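Local coordinates for C alpha-dehydrogenase (Sphingobium sp. SYK-6, PDB 4YAC) that oxidises the C-alpha alcohol of lignin-derived beta-aryl ethers as an NAD-dependent short-chain dehydrogenase/reductase of the beta-aryl ether cleavage pathway, at the interface of chains A and B. Coordinates in Å, arbitrary orientation; residue numbers count along the deposited sequence, not the author numbering. Chains: chain A/B, C alpha-dehydrogenase.

The interface of chains A and B. Residues chain A 99-101, 151-155; chain B 124, 127, 131, 171, 174-175, 178.
With CG anti to its carbonyl carbon (chi1 -62°) and the chain straight beyond it (chi2 -172°), B:Glu174, last residue of helix 155-174, reaches across to chain A and sets its carboxylate between two backbone N-H groups. OE1 turns its syn lone pair to the amide N of A:Ile100, first residue of the 3-10 helix 100-102, in a nearly straight bond of 2.9 Å. OE2 takes the amide N of A:Thr153 at 2.8 Å, the donor lying well above the carboxylate plane. Waters enlarge this grip: one joins OE2 to the N of A:Gly155 at the start of the A-chain helix 155-174, another joins OE2 to A:Leu151 O, and a third links OE1 to A:Glu101 OE1. The helix start and the amides probably stabilise a charged B:Glu174, whereas A:Glu101, its OE1 4.1 Å from B:Glu174 OE1, would tend to raise the pKa of one of the two acids. An alanine at B:Glu174 would remove the acceptor of both amides and would probably loosen the A:Thr153 loop and the 3-10 turn against chain B. A:Ile100 holds CG1 anti to its backbone N, which leaves CG2 to pack 3.8 Å from B:Met175 CE, the two side chains crossing at about a right angle. In A:Glu101, CG takes the crowded position between N and carbonyl carbon (chi1 70°); its CB rests 3.4 Å from B:Ile131 CD1 and also touches B:Met127 SD. The same B:Ile131 methyl lies over the rim of one face of the B:Tyr178 ring. This patch is part of a two-fold symmetric interface between two copies of the protein, probably the dimer contact common in short-chain dehydrogenases, so its twin recurs with the chains exchanged. Tip to tip, the B:Tyr178 phenol OH donates to A:Glu101 OE2 from above a carboxylate turned almost perpendicular to the ring.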
loop_
_atom_site.group_PDB
_atom_site.type_symbol
_atom_site.label_atom_id
_atom_site.label_comp_id
_atom_site.label_asym_id
_atom_site.label_seq_id
_atom_site.Cartn_x
_atom_site.Cartn_y
_atom_site.Cartn_z
ATOM N N PRO A 99 -3.607 -8.687 17.307
ATOM C CA PRO A 99 -2.206 -9.052 17.065
ATOM C C PRO A 99 -2.062 -9.725 15.714
ATOM O O PRO A 99 -2.878 -10.587 15.396
ATOM C CB PRO A 99 -1.884 -10.032 18.197
ATOM C CG PRO A 99 -2.926 -9.795 19.233
ATOM C CD PRO A 99 -4.148 -9.327 18.516
ATOM N N ILE A 100 -1.064 -9.343 14.929
ATOM C CA ILE A 100 -0.972 -9.850 13.567
ATOM C C ILE A 100 -0.754 -11.362 13.563
ATOM O O ILE A 100 -1.178 -12.045 12.635
ATOM C CB ILE A 100 0.159 -9.158 12.767
ATOM C CG1 ILE A 100 0.131 -9.584 11.294
ATOM C CG2 ILE A 100 1.520 -9.472 13.361
ATOM C CD1 ILE A 100 -1.191 -9.351 10.590
ATOM N N GLU A 101 -0.122 -11.890 14.608
ATOM C CA GLU A 101 0.171 -13.318 14.649
ATOM C C GLU A 101 -1.077 -14.155 14.940
ATOM O O GLU A 101 -1.049 -15.378 14.798
ATOM C CB GLU A 101 1.261 -13.620 15.685
ATOM C CG GLU A 101 0.850 -13.455 17.151
ATOM C CD GLU A 101 1.132 -12.072 17.708
ATOM O OE1 GLU A 101 1.377 -11.137 16.918
ATOM O OE2 GLU A 101 1.114 -11.925 18.950
ATOM N N LEU A 151 0.498 0.864 13.225
ATOM C CA LEU A 151 0.206 0.886 14.658
ATOM C C LEU A 151 0.087 -0.538 15.179
ATOM O O LEU A 151 -0.197 -1.455 14.409
ATOM C CB LEU A 151 -1.100 1.642 14.932
ATOM C CG LEU A 151 -1.140 3.066 15.506
ATOM C CD1 LEU A 151 0.184 3.805 15.449
ATOM C CD2 LEU A 151 -2.216 3.856 14.774
ATOM N N PRO A 152 0.292 -0.735 16.490
ATOM C CA PRO A 152 0.044 -2.079 17.019
ATOM C C PRO A 152 -1.398 -2.530 16.777
ATOM O O PRO A 152 -2.331 -1.756 16.986
ATOM C CB PRO A 152 0.333 -1.931 18.518
ATOM C CG PRO A 152 1.242 -0.769 18.622
ATOM C CD PRO A 152 0.844 0.168 17.514
ATOM N N THR A 153 -1.545 -3.766 16.311
ATOM C CA THR A 153 -2.842 -4.422 16.086
ATOM C C THR A 153 -3.598 -3.968 14.833
ATOM O O THR A 153 -4.687 -4.480 14.567
ATOM C CB THR A 153 -3.815 -4.245 17.293
ATOM O OG1 THR A 153 -4.413 -2.943 17.273
ATOM C CG2 THR A 153 -3.109 -4.489 18.631
ATOM N N THR A 154 -3.045 -3.034 14.060
ATOM C CA THR A 154 -3.720 -2.565 12.836
ATOM C C THR A 154 -3.075 -3.108 11.558
ATOM O O THR A 154 -3.199 -2.505 10.493
ATOM C CB THR A 154 -3.730 -1.019 12.737
ATOM O OG1 THR A 154 -2.404 -0.536 12.484
ATOM C CG2 THR A 154 -4.278 -0.384 14.014
ATOM N N GLY A 155 -2.404 -4.250 11.665
ATOM C CA GLY A 155 -1.641 -4.804 10.557
ATOM C C GLY A 155 -2.411 -5.012 9.264
ATOM O O GLY A 155 -1.975 -4.575 8.198
ATOM N N MET B 124 2.005 -15.439 7.180
ATOM C CA MET B 124 1.068 -16.079 8.096
ATOM C C MET B 124 1.359 -17.562 8.289
ATOM O O MET B 124 0.910 -18.155 9.262
ATOM C CB MET B 124 -0.367 -15.896 7.600
ATOM C CG MET B 124 -0.821 -14.441 7.545
ATOM S SD MET B 124 -0.473 -13.496 9.042
ATOM C CE MET B 124 -1.264 -14.514 10.282
ATOM N N MET B 127 5.545 -16.969 10.303
ATOM C CA MET B 127 5.771 -16.100 11.454
ATOM C C MET B 127 5.158 -16.653 12.753
ATOM O O MET B 127 5.780 -16.561 13.814
ATOM C CB MET B 127 5.240 -14.695 11.139
ATOM C CG MET B 127 5.191 -13.731 12.300
ATOM S SD MET B 127 3.536 -13.644 13.003
ATOM C CE MET B 127 2.571 -12.983 11.638
ATOM N N ILE B 131 7.261 -17.483 16.325
ATOM C CA ILE B 131 6.848 -17.025 17.647
ATOM C C ILE B 131 6.714 -18.211 18.596
ATOM O O ILE B 131 7.207 -18.176 19.727
ATOM C CB ILE B 131 5.512 -16.235 17.566
ATOM C CG1 ILE B 131 5.757 -14.891 16.880
ATOM C CG2 ILE B 131 4.914 -16.007 18.951
ATOM C CD1 ILE B 131 4.506 -14.153 16.492
ATOM N N LEU B 171 4.596 -5.237 10.378
ATOM C CA LEU B 171 5.435 -6.252 11.011
ATOM C C LEU B 171 6.500 -5.590 11.877
ATOM O O LEU B 171 6.826 -6.069 12.965
ATOM C CB LEU B 171 6.100 -7.133 9.950
ATOM C CG LEU B 171 5.618 -8.566 9.672
ATOM C CD1 LEU B 171 4.271 -8.912 10.278
ATOM C CD2 LEU B 171 5.581 -8.790 8.174
ATOM N N GLU B 174 5.300 -4.935 15.440
ATOM C CA GLU B 174 4.861 -6.016 16.320
ATOM C C GLU B 174 5.873 -7.149 16.497
ATOM O O GLU B 174 5.772 -7.916 17.454
ATOM C CB GLU B 174 3.534 -6.586 15.801
ATOM C CG GLU B 174 2.409 -5.549 15.803
ATOM C CD GLU B 174 1.041 -6.122 15.479
ATOM O OE1 GLU B 174 0.757 -7.277 15.858
ATOM O OE2 GLU B 174 0.235 -5.404 14.854
ATOM N N MET B 175 6.852 -7.256 15.605
ATOM C CA MET B 175 7.775 -8.394 15.648
ATOM C C MET B 175 8.961 -8.264 16.622
ATOM O O MET B 175 9.444 -9.279 17.126
ATOM C CB MET B 175 8.309 -8.670 14.242
ATOM C CG MET B 175 7.264 -9.250 13.291
ATOM S SD MET B 175 6.539 -10.805 13.871
ATOM C CE MET B 175 5.009 -10.219 14.594
ATOM N N TYR B 178 9.138 -10.211 19.849
ATOM C CA TYR B 178 9.377 -11.646 19.685
ATOM C C TYR B 178 10.784 -11.928 19.162
ATOM O O TYR B 178 11.092 -13.054 18.770
ATOM C CB TYR B 178 8.354 -12.260 18.730
ATOM C CG TYR B 178 6.924 -12.159 19.204
ATOM C CD1 TYR B 178 6.524 -12.744 20.396
ATOM C CD2 TYR B 178 5.968 -11.496 18.447
ATOM C CE1 TYR B 178 5.217 -12.659 20.831
ATOM C CE2 TYR B 178 4.659 -11.409 18.873
ATOM C CZ TYR B 178 4.287 -11.992 20.063
ATOM O OH TYR B 178 2.983 -11.904 20.489
HETATM O O HOH W 1 -1.941 -6.344 13.629
HETATM O O HOH W 2 1.067 -3.604 12.987
HETATM O O HOH W 3 1.601 -8.776 17.903
#